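Local coordinates for protein piwi (Drosophila melanogaster, PDB 6KR6) that binds piRNAs, small guide RNAs derived mainly from transposons, and with them represses transposable elements in the fly as a Piwi-subfamily Argonaute, at residues F701-V714 / F726-V738. Numbering follows the deposited sequence.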
loop_
_atom_site.group_PDB
_atom_site.type_symbol
_atom_site.label_atom_id
_atom_site.label_comp_id
_atom_site.label_asym_id
_atom_site.label_seq_id
_atom_site.Cartn_x
_atom_site.Cartn_y
_atom_site.Cartn_z
ATOM N N PHE A 701 -2.808 3.926 15.610
ATOM C CA PHE A 701 -3.241 3.925 16.999
ATOM C C PHE A 701 -2.099 3.395 17.853
ATOM O O PHE A 701 -1.264 2.620 17.380
ATOM C CB PHE A 701 -4.513 3.091 17.204
ATOM C CG PHE A 701 -4.438 1.709 16.623
ATOM C CD1 PHE A 701 -3.985 0.644 17.385
ATOM C CD2 PHE A 701 -4.835 1.473 15.318
ATOM C CE1 PHE A 701 -3.922 -0.630 16.852
ATOM C CE2 PHE A 701 -4.774 0.202 14.780
ATOM C CZ PHE A 701 -4.317 -0.852 15.548
ATOM N N PHE A 702 -2.069 3.824 19.112
ATOM C CA PHE A 702 -0.948 3.533 19.992
ATOM C C PHE A 702 -1.455 3.150 21.375
ATOM O O PHE A 702 -2.589 3.454 21.751
ATOM C CB PHE A 702 0.004 4.732 20.096
ATOM C CG PHE A 702 0.319 5.367 18.775
ATOM C CD1 PHE A 702 1.078 4.693 17.833
ATOM C CD2 PHE A 702 -0.141 6.638 18.474
ATOM C CE1 PHE A 702 1.368 5.273 16.614
ATOM C CE2 PHE A 702 0.148 7.224 17.257
ATOM C CZ PHE A 702 0.905 6.541 16.326
ATOM N N LEU A 703 -0.589 2.480 22.132
ATOM C CA LEU A 703 -0.873 2.060 23.499
ATOM C C LEU A 703 0.019 2.843 24.451
ATOM O O LEU A 703 1.250 2.768 24.352
ATOM C CB LEU A 703 -0.642 0.560 23.672
ATOM C CG LEU A 703 -0.647 0.055 25.117
ATOM C CD1 LEU A 703 -2.069 -0.177 25.607
ATOM C CD2 LEU A 703 0.194 -1.204 25.254
ATOM N N ASN A 704 -0.603 3.581 25.373
ATOM C CA ASN A 704 0.118 4.405 26.346
ATOM C C ASN A 704 1.151 5.292 25.657
ATOM O O ASN A 704 2.278 5.457 26.127
ATOM C CB ASN A 704 0.774 3.539 27.424
ATOM N N GLY A 705 0.761 5.855 24.515
ATOM C CA GLY A 705 1.634 6.719 23.749
ATOM C C GLY A 705 2.778 6.032 23.041
ATOM O O GLY A 705 3.683 6.717 22.555
ATOM N N GLN A 706 2.769 4.703 22.951
ATOM C CA GLN A 706 3.872 3.960 22.361
ATOM C C GLN A 706 3.356 2.962 21.334
ATOM O O GLN A 706 2.155 2.702 21.227
ATOM C CB GLN A 706 4.693 3.230 23.432
ATOM C CG GLN A 706 5.511 4.152 24.315
ATOM C CD GLN A 706 6.450 3.396 25.235
ATOM O OE1 GLN A 706 6.192 2.248 25.599
ATOM N NE2 GLN A 706 7.551 4.036 25.611
ATOM N N ASN A 707 4.298 2.400 20.582
ATOM C CA ASN A 707 3.968 1.432 19.546
ATOM C C ASN A 707 3.283 0.217 20.166
ATOM O O ASN A 707 3.789 -0.338 21.152
ATOM C CB ASN A 707 5.235 1.006 18.803
ATOM C CG ASN A 707 5.952 2.176 18.145
ATOM O OD1 ASN A 707 5.472 2.740 17.163
ATOM N ND2 ASN A 707 7.112 2.537 18.681
ATOM N N PRO A 708 2.143 -0.224 19.629
ATOM C CA PRO A 708 1.440 -1.352 20.236
ATOM C C PRO A 708 2.235 -2.634 20.075
ATOM O O PRO A 708 2.977 -2.802 19.091
ATOM C CB PRO A 708 0.117 -1.412 19.451
ATOM C CG PRO A 708 0.012 -0.096 18.743
ATOM C CD PRO A 708 1.419 0.321 18.469
ATOM N N PRO A 709 2.111 -3.570 21.010
ATOM C CA PRO A 709 2.848 -4.827 20.903
ATOM C C PRO A 709 2.244 -5.707 19.826
ATOM O O PRO A 709 1.077 -5.520 19.449
ATOM C CB PRO A 709 2.676 -5.451 22.294
ATOM C CG PRO A 709 1.345 -4.949 22.741
ATOM C CD PRO A 709 1.224 -3.548 22.187
ATOM N N PRO A 710 3.005 -6.666 19.299
ATOM C CA PRO A 710 2.441 -7.592 18.310
ATOM C C PRO A 710 1.222 -8.314 18.860
ATOM O O PRO A 710 1.176 -8.696 20.032
ATOM C CB PRO A 710 3.595 -8.563 18.041
ATOM C CG PRO A 710 4.820 -7.782 18.359
ATOM C CD PRO A 710 4.445 -6.894 19.511
ATOM N N GLY A 711 0.223 -8.491 17.998
ATOM C CA GLY A 711 -1.007 -9.160 18.367
ATOM C C GLY A 711 -2.160 -8.244 18.714
ATOM O O GLY A 711 -3.247 -8.742 19.028
ATOM N N THR A 712 -1.964 -6.930 18.665
ATOM C CA THR A 712 -3.024 -5.995 19.009
ATOM C C THR A 712 -4.047 -5.919 17.884
ATOM O O THR A 712 -3.698 -5.989 16.701
ATOM C CB THR A 712 -2.442 -4.608 19.287
ATOM O OG1 THR A 712 -1.287 -4.734 20.123
ATOM C CG2 THR A 712 -3.467 -3.737 19.992
ATOM N N ILE A 713 -5.318 -5.774 18.255
ATOM C CA ILE A 713 -6.420 -5.831 17.299
ATOM C C ILE A 713 -7.464 -4.785 17.660
ATOM O O ILE A 713 -7.890 -4.696 18.817
ATOM C CB ILE A 713 -7.060 -7.233 17.254
ATOM C CG1 ILE A 713 -6.138 -8.209 16.524
ATOM C CG2 ILE A 713 -8.433 -7.184 16.595
ATOM C CD1 ILE A 713 -6.753 -9.554 16.271
ATOM N N VAL A 714 -7.877 -4.000 16.670
ATOM C CA VAL A 714 -9.020 -3.099 16.774
ATOM C C VAL A 714 -10.094 -3.625 15.832
ATOM O O VAL A 714 -9.854 -3.754 14.625
ATOM C CB VAL A 714 -8.639 -1.654 16.420
ATOM C CG1 VAL A 714 -9.852 -0.744 16.532
ATOM C CG2 VAL A 714 -7.506 -1.163 17.306
ATOM N N PHE A 726 -11.131 -5.475 10.052
ATOM C CA PHE A 726 -10.469 -5.157 11.310
ATOM C C PHE A 726 -9.048 -4.691 11.027
ATOM O O PHE A 726 -8.561 -4.749 9.894
ATOM C CB PHE A 726 -10.471 -6.358 12.265
ATOM C CG PHE A 726 -9.751 -7.569 11.733
ATOM C CD1 PHE A 726 -10.424 -8.518 10.980
ATOM C CD2 PHE A 726 -8.405 -7.766 11.999
ATOM C CE1 PHE A 726 -9.767 -9.634 10.495
ATOM C CE2 PHE A 726 -7.743 -8.880 11.517
ATOM C CZ PHE A 726 -8.425 -9.816 10.764
ATOM N N TYR A 727 -8.396 -4.213 12.081
ATOM C CA TYR A 727 -6.988 -3.855 12.055
ATOM C C TYR A 727 -6.204 -4.826 12.927
ATOM O O TYR A 727 -6.720 -5.358 13.914
ATOM C CB TYR A 727 -6.760 -2.422 12.550
ATOM C CG TYR A 727 -7.385 -1.346 11.691
ATOM C CD1 TYR A 727 -6.830 -0.998 10.465
ATOM C CD2 TYR A 727 -8.517 -0.663 12.115
ATOM C CE1 TYR A 727 -7.395 -0.009 9.681
ATOM C CE2 TYR A 727 -9.088 0.328 11.338
ATOM C CZ TYR A 727 -8.523 0.651 10.124
ATOM O OH TYR A 727 -9.091 1.637 9.350
ATOM N N LEU A 728 -4.949 -5.050 12.553
ATOM C CA LEU A 728 -4.069 -5.931 13.306
ATOM C C LEU A 728 -2.654 -5.384 13.253
ATOM O O LEU A 728 -2.176 -4.978 12.189
ATOM C CB LEU A 728 -4.108 -7.362 12.756
ATOM C CG LEU A 728 -3.016 -8.342 13.202
ATOM C CD1 LEU A 728 -3.142 -8.680 14.678
ATOM C CD2 LEU A 728 -3.035 -9.612 12.358
ATOM N N VAL A 729 -2.000 -5.357 14.407
ATOM C CA VAL A 729 -0.574 -5.082 14.505
ATOM C C VAL A 729 0.104 -6.411 14.802
ATOM O O VAL A 729 -0.108 -7.004 15.864
ATOM C CB VAL A 729 -0.266 -4.036 15.583
ATOM C CG1 VAL A 729 1.209 -4.080 15.954
ATOM C CG2 VAL A 729 -0.648 -2.649 15.096
ATOM N N SER A 730 0.900 -6.891 13.855
ATOM C CA SER A 730 1.578 -8.172 13.982
ATOM C C SER A 730 3.084 -8.046 14.121
ATOM O O SER A 730 3.697 -8.825 14.851
ATOM C CB SER A 730 1.256 -9.058 12.774
ATOM O OG SER A 730 1.549 -8.384 11.563
ATOM N N GLN A 731 3.699 -7.080 13.447
ATOM C CA GLN A 731 5.146 -6.908 13.454
ATOM C C GLN A 731 5.499 -5.675 14.274
ATOM O O GLN A 731 5.125 -4.555 13.910
ATOM C CB GLN A 731 5.683 -6.776 12.029
ATOM C CG GLN A 731 7.192 -6.628 11.938
ATOM C CD GLN A 731 7.668 -6.443 10.510
ATOM O OE1 GLN A 731 7.466 -5.388 9.909
ATOM N NE2 GLN A 731 8.297 -7.473 9.957
ATOM N N GLN A 732 6.211 -5.884 15.378
ATOM C CA GLN A 732 6.710 -4.764 16.161
ATOM C C GLN A 732 7.840 -4.063 15.415
ATOM O O GLN A 732 8.595 -4.682 14.661
ATOM C CB GLN A 732 7.206 -5.244 17.525
ATOM C CG GLN A 732 8.272 -6.322 17.438
ATOM C CD GLN A 732 8.736 -6.804 18.796
ATOM O OE1 GLN A 732 9.466 -7.788 18.896
ATOM N NE2 GLN A 732 8.317 -6.110 19.849
ATOM N N VAL A 733 7.948 -2.756 15.629
ATOM C CA VAL A 733 8.984 -1.942 15.006
ATOM C C VAL A 733 9.890 -1.398 16.100
ATOM O O VAL A 733 9.411 -0.890 17.121
ATOM C CB VAL A 733 8.388 -0.799 14.163
ATOM C CG1 VAL A 733 7.691 -1.358 12.934
ATOM C CG2 VAL A 733 7.421 0.034 14.986
ATOM N N ARG A 734 11.201 -1.525 15.894
ATOM C CA ARG A 734 12.154 -0.948 16.835
ATOM C C ARG A 734 12.132 0.574 16.760
ATOM O O ARG A 734 11.980 1.256 17.782
ATOM C CB ARG A 734 13.559 -1.485 16.556
ATOM N N GLN A 735 12.268 1.122 15.558
ATOM C CA GLN A 735 12.231 2.557 15.334
ATOM C C GLN A 735 11.111 2.897 14.362
ATOM O O GLN A 735 10.692 2.066 13.550
ATOM C CB GLN A 735 13.573 3.070 14.794
ATOM N N GLY A 736 10.632 4.131 14.451
ATOM C CA GLY A 736 9.565 4.591 13.588
ATOM C C GLY A 736 8.195 4.429 14.212
ATOM O O GLY A 736 8.033 4.145 15.403
ATOM N N THR A 737 7.181 4.616 13.371
ATOM C CA THR A 737 5.788 4.501 13.773
ATOM C C THR A 737 5.170 3.273 13.120
ATOM O O THR A 737 5.450 2.973 11.956
ATOM C CB THR A 737 4.997 5.751 13.383
ATOM O OG1 THR A 737 5.887 6.870 13.279
ATOM C CG2 THR A 737 3.945 6.054 14.432
ATOM N N VAL A 738 4.328 2.563 13.872
ATOM C CA VAL A 738 3.705 1.356 13.345
ATOM C C VAL A 738 2.653 1.725 12.311
ATOM O O VAL A 738 1.867 2.665 12.500
ATOM C CB VAL A 738 3.075 0.516 14.468
ATOM C CG1 VAL A 738 2.758 -0.885 13.964
ATOM C CG2 VAL A 738 3.982 0.449 15.657
#
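In V729, CG1 lies anti to the backbone N (chi1 163°) and reaches P708 O and P709 O, while CG2, set beside that N, passes alongside the F701 ring, 4.1 Å from its CZ. L728 also carries CG anti to its N (chi1 166°), and chi2 of 68° then brings CD1 within 3.6 Å of I713 CG1. Branched aliphatic residues such as I713, L728, V714 and V729 suit paired strands. I713 and L728 share one face, next to helix 754-764; V714 and Y727 share the other, where V714 CG2 lies over one face of the F701 ring, offset to its rim, and Y727 touches that ring through its CB. The antiparallel hairpin is held by nearly straight bonds from Y727 N to V714 O (3.0 Å) and from V729 N to T712 O (2.9 Å). At its end G711 and T712 both face V729 in a G1 beta bulge, with G711 N giving V729 O its main bond (2.6 Å); glycine fits as third residue of the type II turn, whose positive phi would drive a CB into the carbonyl of P710. T712 OG1 donates to P709 O, bracing this turn, and P710 lays its ring against CB of Q732, CG to CB 3.6 Å. Beyond the strands, N707 crosses V738, its CB 3.4 Å from V738 CG2; its amide lies against the same methyl, and V733 CG2 borders that amide. An alanine here keeps CB but lacks the amide, and would probably leave a gap beside V738 CG2 and V733 CG2. F702 CE1 meets the methyl CG2 of T737, 3.5 Å off, while T737 OG1 turns to M360 and R365. Within the PIWI domain, backbone bonds thus fix the hairpin's register, and van der Waals contacts join F702, N707, P708 and P710 to T737, V738 and Q732.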